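Local coordinates for GGDEF and EAL domain-containing protein (Vibrio cholerae O1 str. 2010EL-1786, PDB 6PWK), which binds cyclic di-GMP as a signalling receptor and probably helps control large adhesins during biofilm formation, at residues A[245-249]-A[272-277]. Residue numbers count along the deposited sequence, not the author numbering.
With MG (magnesium ion), chain E; C2E (9,9'-[(2R,3R,3aS,5S,7aR,9R,10R,10aS,12S,14aR)-3,5,10,12-tetrahydroxy-5,12-dioxidooctahydro-2H,7H-difuro[3,2-d:3',2'-j][1,3,7,9,2,8]tetraoxadiphosphacyclododecine-2,9-diyl]bis(2-amino-1,9-dihydro-6H-purin-6-one)), chain C.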
loop_
_atom_site.group_PDB
_atom_site.type_symbol
_atom_site.label_atom_id
_atom_site.label_comp_id
_atom_site.label_asym_id
_atom_site.label_seq_id
_atom_site.Cartn_x
_atom_site.Cartn_y
_atom_site.Cartn_z
ATOM N N SER A 245 4.584 -2.061 -13.616
ATOM C CA SER A 245 4.467 -1.195 -14.785
ATOM C C SER A 245 5.616 -0.200 -14.888
ATOM O O SER A 245 5.913 0.269 -15.993
ATOM C CB SER A 245 3.133 -0.446 -14.763
ATOM O OG SER A 245 3.101 0.507 -13.715
ATOM N N HIS A 246 6.273 0.129 -13.772
ATOM C CA HIS A 246 7.396 1.058 -13.840
ATOM C C HIS A 246 8.583 0.451 -14.576
ATOM O O HIS A 246 9.385 1.187 -15.160
ATOM C CB HIS A 246 7.800 1.508 -12.436
ATOM C CG HIS A 246 8.314 0.404 -11.567
ATOM N ND1 HIS A 246 7.479 -0.440 -10.868
ATOM C CD2 HIS A 246 9.576 0.009 -11.279
ATOM C CE1 HIS A 246 8.205 -1.310 -10.189
ATOM N NE2 HIS A 246 9.481 -1.059 -10.422
ATOM N N ILE A 247 8.715 -0.878 -14.565
ATOM C CA ILE A 247 9.725 -1.523 -15.401
ATOM C C ILE A 247 9.443 -1.242 -16.870
ATOM O O ILE A 247 10.354 -0.943 -17.652
ATOM C CB ILE A 247 9.777 -3.037 -15.122
ATOM C CG1 ILE A 247 10.362 -3.319 -13.738
ATOM C CG2 ILE A 247 10.576 -3.756 -16.201
ATOM C CD1 ILE A 247 9.319 -3.492 -12.661
ATOM N N PHE A 248 8.171 -1.323 -17.262
ATOM C CA PHE A 248 7.793 -1.063 -18.645
ATOM C C PHE A 248 7.957 0.410 -18.999
ATOM O O PHE A 248 8.449 0.740 -20.084
ATOM C CB PHE A 248 6.355 -1.529 -18.871
ATOM C CG PHE A 248 5.752 -1.049 -20.156
ATOM C CD1 PHE A 248 6.082 -1.650 -21.359
ATOM C CD2 PHE A 248 4.838 -0.009 -20.160
ATOM C CE1 PHE A 248 5.521 -1.213 -22.540
ATOM C CE2 PHE A 248 4.274 0.431 -21.339
ATOM C CZ PHE A 248 4.617 -0.172 -22.530
ATOM N N ASP A 249 7.557 1.310 -18.096
ATOM C CA ASP A 249 7.670 2.737 -18.381
ATOM C C ASP A 249 9.126 3.181 -18.441
ATOM O O ASP A 249 9.486 4.029 -19.266
ATOM C CB ASP A 249 6.903 3.547 -17.338
ATOM C CG ASP A 249 5.415 3.608 -17.627
ATOM O OD1 ASP A 249 5.032 3.415 -18.799
ATOM O OD2 ASP A 249 4.632 3.854 -16.686
ATOM N N ASN A 272 3.445 8.180 -22.555
ATOM C CA ASN A 272 2.408 7.771 -21.616
ATOM C C ASN A 272 3.032 7.135 -20.379
ATOM O O ASN A 272 4.000 6.375 -20.469
ATOM C CB ASN A 272 1.442 6.785 -22.273
ATOM C CG ASN A 272 0.627 7.413 -23.385
ATOM O OD1 ASN A 272 -0.331 8.145 -23.132
ATOM N ND2 ASN A 272 0.995 7.118 -24.627
ATOM N N ILE A 273 2.466 7.450 -19.216
ATOM C CA ILE A 273 2.911 6.899 -17.942
ATOM C C ILE A 273 1.713 6.254 -17.260
ATOM O O ILE A 273 0.655 6.879 -17.135
ATOM C CB ILE A 273 3.530 7.978 -17.031
ATOM C CG1 ILE A 273 4.658 8.718 -17.755
ATOM C CG2 ILE A 273 4.041 7.356 -15.740
ATOM C CD1 ILE A 273 5.846 7.847 -18.101
ATOM N N ALA A 274 1.876 5.010 -16.821
ATOM C CA ALA A 274 0.803 4.334 -16.109
ATOM C C ALA A 274 0.699 4.860 -14.679
ATOM O O ALA A 274 1.649 5.416 -14.123
ATOM C CB ALA A 274 1.027 2.822 -16.101
ATOM N N GLN A 275 -0.483 4.679 -14.083
ATOM C CA GLN A 275 -0.694 5.152 -12.719
ATOM C C GLN A 275 0.141 4.362 -11.720
ATOM O O GLN A 275 0.717 4.938 -10.790
ATOM C CB GLN A 275 -2.178 5.078 -12.354
ATOM C CG GLN A 275 -2.470 5.421 -10.899
ATOM C CD GLN A 275 -3.947 5.629 -10.626
ATOM O OE1 GLN A 275 -4.725 5.913 -11.537
ATOM N NE2 GLN A 275 -4.342 5.487 -9.367
ATOM N N GLY A 276 0.226 3.041 -11.900
ATOM C CA GLY A 276 1.005 2.212 -10.997
ATOM C C GLY A 276 2.478 2.556 -10.958
ATOM O O GLY A 276 3.158 2.221 -9.981
ATOM N N SER A 277 2.992 3.214 -11.998
ATOM C CA SER A 277 4.387 3.639 -11.988
ATOM C C SER A 277 4.577 4.900 -11.151
ATOM O O SER A 277 5.593 5.044 -10.462
ATOM C CB SER A 277 4.875 3.868 -13.419
ATOM O OG SER A 277 4.673 2.713 -14.215
HETATM MG MG MG E . -2.223 9.172 -23.987
HETATM P P1 C2E C . -4.083 6.347 -25.183
HETATM O O2P C2E C . -3.334 7.380 -24.384
HETATM O O1P C2E C . -5.488 6.871 -25.274
HETATM O "O5'" C2E C . -3.562 6.282 -26.734
HETATM C "C5'" C2E C . -4.504 6.407 -27.746
HETATM C "C4'" C2E C . -4.874 4.965 -28.190
HETATM O "O4'" C2E C . -5.834 4.991 -29.067
HETATM C "C3'" C2E C . -3.708 4.305 -28.948
HETATM O "O3'" C2E C . -3.984 2.991 -29.016
HETATM C "C2'" C2E C . -3.902 4.909 -30.347
HETATM O "O2'" C2E C . -3.155 4.109 -31.360
HETATM C "C1'" C2E C . -5.173 4.670 -30.503
HETATM N N9 C2E C . -5.966 5.431 -31.434
HETATM C C8 C2E C . -5.113 6.461 -31.657
HETATM N N7 C2E C . -5.732 7.297 -32.530
HETATM C C5 C2E C . -6.928 6.800 -32.823
HETATM C C6 C2E C . -8.091 7.260 -33.720
HETATM O O6 C2E C . -8.033 8.260 -34.352
HETATM N N1 C2E C . -9.278 6.465 -33.808
HETATM C C2 C2E C . -9.417 5.237 -33.068
HETATM N N2 C2E C . -10.604 4.389 -33.118
HETATM N N3 C2E C . -8.302 4.835 -32.227
HETATM C C4 C2E C . -7.064 5.650 -32.131
HETATM P P11 C2E C . -2.724 2.042 -28.500
HETATM O O21 C2E C . -1.469 2.022 -29.331
HETATM O O11 C2E C . -3.235 0.624 -28.516
HETATM O O5A C2E C . -2.564 2.534 -26.932
HETATM C C5A C2E C . -3.601 2.062 -26.116
HETATM C C4A C2E C . -3.346 2.439 -24.713
HETATM O O4A C2E C . -2.309 1.783 -24.265
HETATM C C3A C2E C . -2.978 4.079 -24.600
HETATM O O3A C2E C . -4.237 4.883 -24.423
HETATM C C2A C2E C . -2.261 4.192 -23.614
HETATM O O2A C2E C . -3.100 4.419 -22.383
HETATM C C1A C2E C . -1.456 2.783 -23.518
HETATM N N91 C2E C . -0.264 2.897 -24.055
HETATM C C81 C2E C . 0.102 2.854 -25.346
HETATM N N71 C2E C . 1.438 3.020 -25.365
HETATM C C51 C2E C . 1.867 3.161 -24.114
HETATM C C61 C2E C . 3.256 3.376 -23.525
HETATM O O61 C2E C . 4.176 3.442 -24.261
HETATM N N11 C2E C . 3.446 3.498 -22.112
HETATM C C21 C2E C . 2.317 3.416 -21.228
HETATM N N21 C2E C . 2.514 3.540 -19.791
HETATM N N31 C2E C . 0.988 3.212 -21.804
HETATM C C41 C2E C . 0.800 3.085 -23.280
#
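D249 is the centre of this contact. D249 OD2 accepts two hydrogen bonds, from S277 OG at 2.7 Å and from the backbone N of A274 at 3.0 Å. S277 OG in turn accepts one from S245 OG at 2.8 Å, so the hydroxyls form a short hydrogen-bond chain ending on the carboxylate. D249 OD1 accepts a bond from the guanine amine N21 of C2E at 2.7 Å. A274 is the N-cap residue of the short helix 275-278. Two methyls make van der Waals contacts with oxygens: A274 CB lies 3.9 Å from S245 OG, and I273 CG2 lies 3.7 Å from D249 OD2. F283 of helix 281-292 covers the contact beside I273 and S277. F248 CE2 approaches C2E N11 to 3.3 Å. N272 ends strand 269-272 of the EAL barrel and is a magnesium ligand with E218, E304 and D334. One carboxylate thus joins helix 245-261 to the turn after this strand and recognises the guanine. In this c-di-GMP-bound form, OD2 serves the protein and OD1 the ligand.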